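Pyridoxal phosphate homeostasis protein (Bifidobacterium adolescentis ATCC 15703, PDB 3CPG) probably binds pyridoxal 5'-phosphate and takes part in keeping the cellular supply of this cofactor in balance. Local coordinates at residues A54-R59 / I75-P80; P116-G121 / V135-S140. One frame throughout, in Å; residues are numbered along the deposited sequence.

Interaction 1: A54-R59 / I75-P80; sequences AATKTR and IGENRP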
loop_
_atom_site.group_PDB
_atom_site.type_symbol
_atom_site.label_atom_id
_atom_site.label_comp_id
_atom_site.label_asym_id
_atom_site.label_seq_id
_atom_site.Cartn_x
_atom_site.Cartn_y
_atom_site.Cartn_z
ATOM N N ALA A 54 0.078 7.119 2.906
ATOM C CA ALA A 54 -0.181 8.303 2.112
ATOM C C ALA A 54 0.185 7.978 0.668
ATOM O O ALA A 54 1.292 7.518 0.401
ATOM C CB ALA A 54 0.653 9.478 2.621
ATOM N N ALA A 55 -0.762 8.178 -0.245
ATOM C CA ALA A 55 -0.525 7.936 -1.666
ATOM C C ALA A 55 0.158 9.219 -2.109
ATOM O O ALA A 55 -0.478 10.268 -2.195
ATOM C CB ALA A 55 -1.849 7.746 -2.402
ATOM N N THR A 56 1.450 9.126 -2.399
ATOM C CA THR A 56 2.235 10.304 -2.745
ATOM C C THR A 56 2.450 10.640 -4.217
ATOM O O THR A 56 3.279 11.495 -4.543
ATOM C CB THR A 56 3.605 10.226 -2.043
ATOM O OG1 THR A 56 4.221 8.958 -2.321
ATOM C CG2 THR A 56 3.428 10.364 -0.533
ATOM N N LYS A 57 1.699 10.000 -5.107
ATOM C CA LYS A 57 1.859 10.273 -6.529
ATOM C C LYS A 57 1.693 11.759 -6.835
ATOM O O LYS A 57 0.802 12.419 -6.293
ATOM C CB LYS A 57 0.845 9.463 -7.342
ATOM C CG LYS A 57 -0.607 9.755 -6.993
ATOM C CD LYS A 57 -1.548 9.018 -7.940
ATOM C CE LYS A 57 -3.004 9.317 -7.617
ATOM N NZ LYS A 57 -3.936 8.670 -8.585
ATOM N N THR A 58 2.574 12.267 -7.698
ATOM C CA THR A 58 2.599 13.666 -8.147
ATOM C C THR A 58 2.980 14.692 -7.078
ATOM O O THR A 58 2.973 15.897 -7.338
ATOM C CB THR A 58 1.247 14.108 -8.778
ATOM O OG1 THR A 58 0.299 14.402 -7.748
ATOM C CG2 THR A 58 0.689 13.007 -9.671
ATOM N N ARG A 59 3.318 14.227 -5.880
ATOM C CA ARG A 59 3.698 15.152 -4.815
ATOM C C ARG A 59 5.220 15.197 -4.728
ATOM O O ARG A 59 5.882 14.192 -4.981
ATOM C CB ARG A 59 3.116 14.692 -3.475
ATOM C CG ARG A 59 1.651 14.292 -3.536
ATOM C CD ARG A 59 0.757 15.406 -4.082
ATOM N NE ARG A 59 -0.614 14.920 -4.238
ATOM C CZ ARG A 59 -1.656 15.672 -4.579
ATOM N NH1 ARG A 59 -1.508 16.971 -4.807
ATOM N NH2 ARG A 59 -2.855 15.113 -4.698
ATOM N N ILE A 75 4.266 5.297 3.135
ATOM C CA ILE A 75 3.940 5.961 1.881
ATOM C C ILE A 75 3.912 4.962 0.739
ATOM O O ILE A 75 4.529 3.898 0.811
ATOM C CB ILE A 75 4.953 7.081 1.511
ATOM C CG1 ILE A 75 6.324 6.474 1.210
ATOM C CG2 ILE A 75 5.034 8.111 2.640
ATOM C CD1 ILE A 75 7.360 7.490 0.754
ATOM N N GLY A 76 3.194 5.322 -0.316
ATOM C CA GLY A 76 3.095 4.465 -1.477
ATOM C C GLY A 76 3.049 5.303 -2.736
ATOM O O GLY A 76 2.254 6.237 -2.839
ATOM N N GLU A 77 3.921 4.980 -3.684
ATOM C CA GLU A 77 3.981 5.686 -4.957
ATOM C C GLU A 77 3.299 4.826 -6.009
ATOM O O GLU A 77 3.283 3.599 -5.899
ATOM C CB GLU A 77 5.434 5.920 -5.380
ATOM C CG GLU A 77 6.175 7.019 -4.625
ATOM C CD GLU A 77 5.697 8.426 -4.972
ATOM O OE1 GLU A 77 5.153 8.629 -6.077
ATOM O OE2 GLU A 77 5.886 9.341 -4.141
ATOM N N ASN A 78 2.745 5.472 -7.031
ATOM C CA ASN A 78 2.073 4.753 -8.107
ATOM C C ASN A 78 3.017 4.352 -9.233
ATOM O O ASN A 78 2.971 3.221 -9.721
ATOM C CB ASN A 78 0.947 5.605 -8.695
ATOM C CG ASN A 78 -0.394 5.313 -8.065
ATOM O OD1 ASN A 78 -1.303 4.792 -8.718
ATOM N ND2 ASN A 78 -0.528 5.637 -6.787
ATOM N N ARG A 79 3.874 5.279 -9.645
ATOM C CA ARG A 79 4.786 5.025 -10.754
ATOM C C ARG A 79 6.245 4.829 -10.370
ATOM O O ARG A 79 6.795 5.584 -9.571
ATOM C CB ARG A 79 4.702 6.170 -11.768
ATOM C CG ARG A 79 3.308 6.438 -12.316
ATOM C CD ARG A 79 3.350 7.506 -13.396
ATOM N NE ARG A 79 3.918 8.758 -12.903
ATOM C CZ ARG A 79 4.196 9.807 -13.671
ATOM N NH1 ARG A 79 3.961 9.757 -14.976
ATOM N NH2 ARG A 79 4.713 10.906 -13.136
ATOM N N PRO A 80 6.896 3.805 -10.948
ATOM C CA PRO A 80 8.304 3.539 -10.653
ATOM C C PRO A 80 9.190 4.751 -10.939
ATOM O O PRO A 80 10.183 4.971 -10.251
ATOM C CB PRO A 80 8.626 2.357 -11.564
ATOM C CG PRO A 80 7.339 1.599 -11.578
ATOM C CD PRO A 80 6.306 2.702 -11.732
HETATM O O HOH W 1 0.591 7.182 -4.896
#

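Interaction 2: P116-G121 / V135-S140; sequences PFHLIG and VDTIES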
loop_
_atom_site.group_PDB
_atom_site.type_symbol
_atom_site.label_atom_id
_atom_site.label_comp_id
_atom_site.label_asym_id
_atom_site.label_seq_id
_atom_site.Cartn_x
_atom_site.Cartn_y
_atom_site.Cartn_z
ATOM N N PRO A 116 7.438 2.171 5.965
ATOM C CA PRO A 116 7.360 1.373 4.736
ATOM C C PRO A 116 7.209 2.254 3.500
ATOM O O PRO A 116 6.538 3.283 3.538
ATOM C CB PRO A 116 6.136 0.494 4.974
ATOM C CG PRO A 116 6.165 0.298 6.461
ATOM C CD PRO A 116 6.460 1.698 6.958
ATOM N N PHE A 117 7.849 1.845 2.408
ATOM C CA PHE A 117 7.778 2.582 1.149
ATOM C C PHE A 117 7.238 1.551 0.159
ATOM O O PHE A 117 7.964 0.658 -0.264
ATOM C CB PHE A 117 9.184 3.057 0.743
ATOM C CG PHE A 117 9.210 4.059 -0.393
ATOM C CD1 PHE A 117 10.341 4.846 -0.601
ATOM C CD2 PHE A 117 8.135 4.194 -1.268
ATOM C CE1 PHE A 117 10.404 5.753 -1.665
ATOM C CE2 PHE A 117 8.187 5.096 -2.332
ATOM C CZ PHE A 117 9.324 5.876 -2.531
ATOM N N HIS A 118 5.954 1.657 -0.164
ATOM C CA HIS A 118 5.316 0.718 -1.081
ATOM C C HIS A 118 5.097 1.255 -2.481
ATOM O O HIS A 118 5.098 2.463 -2.707
ATOM C CB HIS A 118 3.936 0.299 -0.556
ATOM C CG HIS A 118 3.968 -0.445 0.741
ATOM N ND1 HIS A 118 2.887 -1.161 1.207
ATOM C CD2 HIS A 118 4.933 -0.559 1.684
ATOM C CE1 HIS A 118 3.184 -1.687 2.383
ATOM N NE2 HIS A 118 4.419 -1.336 2.695
ATOM N N LEU A 119 4.923 0.331 -3.419
ATOM C CA LEU A 119 4.588 0.686 -4.788
ATOM C C LEU A 119 3.139 0.227 -4.806
ATOM O O LEU A 119 2.855 -0.936 -4.512
ATOM C CB LEU A 119 5.384 -0.116 -5.821
ATOM C CG LEU A 119 4.949 0.274 -7.244
ATOM C CD1 LEU A 119 5.442 1.684 -7.550
ATOM C CD2 LEU A 119 5.498 -0.700 -8.265
ATOM N N ILE A 120 2.220 1.134 -5.115
ATOM C CA ILE A 120 0.811 0.777 -5.131
ATOM C C ILE A 120 0.193 0.882 -6.519
ATOM O O ILE A 120 -0.985 0.579 -6.701
ATOM C CB ILE A 120 0.018 1.645 -4.128
ATOM C CG1 ILE A 120 0.093 3.116 -4.534
ATOM C CG2 ILE A 120 0.601 1.476 -2.730
ATOM C CD1 ILE A 120 -0.698 4.048 -3.622
ATOM N N GLY A 121 0.992 1.311 -7.492
ATOM C CA GLY A 121 0.512 1.415 -8.862
ATOM C C GLY A 121 0.959 0.181 -9.630
ATOM O O GLY A 121 1.800 -0.575 -9.142
ATOM N N VAL A 135 11.592 0.130 -2.661
ATOM C CA VAL A 135 10.360 -0.301 -2.006
ATOM C C VAL A 135 10.469 -1.633 -1.268
ATOM O O VAL A 135 11.083 -2.581 -1.764
ATOM C CB VAL A 135 9.197 -0.393 -3.024
ATOM C CG1 VAL A 135 9.097 0.902 -3.817
ATOM C CG2 VAL A 135 9.402 -1.573 -3.954
ATOM N N ASP A 136 9.880 -1.702 -0.077
ATOM C CA ASP A 136 9.913 -2.942 0.689
ATOM C C ASP A 136 8.699 -3.809 0.405
ATOM O O ASP A 136 8.692 -4.993 0.729
ATOM C CB ASP A 136 10.016 -2.682 2.196
ATOM C CG ASP A 136 9.369 -1.383 2.621
ATOM O OD1 ASP A 136 8.292 -1.030 2.100
ATOM O OD2 ASP A 136 9.948 -0.721 3.504
ATOM N N THR A 137 7.668 -3.218 -0.187
ATOM C CA THR A 137 6.467 -3.971 -0.524
ATOM C C THR A 137 5.850 -3.504 -1.839
ATOM O O THR A 137 5.682 -2.307 -2.068
ATOM C CB THR A 137 5.381 -3.852 0.569
ATOM O OG1 THR A 137 5.889 -4.337 1.817
ATOM C CG2 THR A 137 4.156 -4.676 0.185
ATOM N N ILE A 138 5.523 -4.461 -2.701
ATOM C CA ILE A 138 4.872 -4.171 -3.978
ATOM C C ILE A 138 3.418 -4.629 -3.818
ATOM O O ILE A 138 3.126 -5.827 -3.832
ATOM C CB ILE A 138 5.534 -4.947 -5.140
ATOM C CG1 ILE A 138 6.986 -4.490 -5.310
ATOM C CG2 ILE A 138 4.747 -4.721 -6.428
ATOM C CD1 ILE A 138 7.790 -5.323 -6.307
ATOM N N GLU A 139 2.510 -3.668 -3.666
ATOM C CA GLU A 139 1.097 -3.968 -3.450
ATOM C C GLU A 139 0.285 -4.340 -4.680
ATOM O O GLU A 139 -0.854 -4.791 -4.556
ATOM C CB GLU A 139 0.407 -2.772 -2.786
ATOM C CG GLU A 139 0.891 -2.448 -1.388
ATOM C CD GLU A 139 -0.064 -1.523 -0.659
ATOM O OE1 GLU A 139 -1.249 -1.468 -1.053
ATOM O OE2 GLU A 139 0.357 -0.867 0.317
ATOM N N SER A 140 0.868 -4.168 -5.859
ATOM C CA SER A 140 0.150 -4.414 -7.107
ATOM C C SER A 140 0.416 -5.724 -7.842
ATOM O O SER A 140 0.289 -5.775 -9.062
ATOM C CB SER A 140 0.430 -3.256 -8.060
ATOM O OG SER A 140 1.830 -3.136 -8.256
HETATM O O HOH W 2 5.101 -2.951 4.887
#

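Interaction 1: A54-R59 / I75-P80
T56 and E77 meet through their side chains at the C-terminal ends of strands 51-55 and 75-77, neighbouring parallel strands of the TIM barrel joined by helix 61-69 in a beta-alpha-beta unit. The threonine hydroxyl OG1 lies between its own backbone N and carbonyl carbon (chi1 52°) and donates a very short hydrogen bond, 2.5 Å, to E77 OE2. The glutamate chain bends at chi2 (-71°), which turns CD toward the hydroxyl; the two side chains cross at about a right angle. OE2 also forms a salt bridge with K86 of helix 80-96, so this oxygen of a buried glutamate answers both a hydroxyl and an ammonium group. An alanine in place of E77 would probably leave the T56 hydroxyl without this acceptor and deprive K86 of its carboxylate mate. T56 also reaches back to I75, two residues before E77, with its methyl CG2 4.2 Å from I75 CB.

K57, predicted to be the lysine that carries pyridoxal phosphate but without cofactor in this structure, follows directly. Its extended chain crosses the N78 side chain obliquely, with CD 3.7 Å from ND2. Direct backbone pairing ends with T56: G76 N donates to A54 O at 3.0 Å, and T56 N donates to G76 O over the same length. Beyond it a water joins the segments, accepting from K57 N and from N78 ND2 (2.7 Å) while donating to G76 O at 2.8 Å.

Interaction 2: P116-G121 / V135-S140
H118 and E139 each turn CG anti to their own carbonyl carbon (chi1 -63° and -65°), and the extended glutamate chain then meets the imidazole at its edge. H118 ND1 donates to E139 OE2 at 2.7 Å, using the anti lone pair of the oxygen; ring and carboxylate planes stand 76° apart. The other carboxylate oxygen, OE1, is hydrogen-bonded to S243, so both ends of the acid group are engaged. T137 lies alongside the histidine and packs CB over the centre of one ring face, a CH-pi contact at 3.4 Å from the centroid, while its hydroxyl is taken up by Q199. A water in the ring plane lies 2.8 Å from H118 NE2. With contacts on one face and at both nitrogens, rotation of the ring is probably restricted.

These side chains belong to adjacent parallel strands of the TIM barrel, 113-119 and 137-141, linked through helix 128-131. Q199 and S243, on strands 196-202 and 241-243, reach T137 and E139, consistent with these polar groups and H118 lying on the inner side of the barrel. The backbones pair where L119 N donates to T137 O (3.1 Å) and E139 N to L119 O (2.9 Å). On the other face of the sheet the contact turns apolar: L119 sets CB 4.3 Å from V135 CG1 and brings CD2 near I138 CG2.

Ahead of the second strand, a backbone bond from D136 N to F117 O is joined by side-chain bonds: F117 N donates to D136 OD1 on its syn side at 2.9 Å, with a weak second bond to OD2. At the far end, S140 OG donates to G121 O at 2.7 Å, approaching from above the carbonyl plane.

In the fold
Interactions 1 and 2 each join the two strands of a beta-alpha-beta unit in one parallel sheet; the crossover through helix 80-96 lies between the units. Strands 75-77 and 113-119 are direct neighbours, with probable hydrogen bonds from H118 N to I75 O and from I120 N to E77 O. Both contacts are buried, but interaction 2 lies nearer the centre of the chain and buries more surface, whereas interaction 1 includes the exposed K57 at the barrel's C-terminal rim. Each has a glutamate gripped by a neighbouring side chain, but E77 turns outward to a lysine on a helix, and E139 inward to polar groups of the barrel interior. I120 of interaction 2 packs against N78, which in turn touches the K57 side chain.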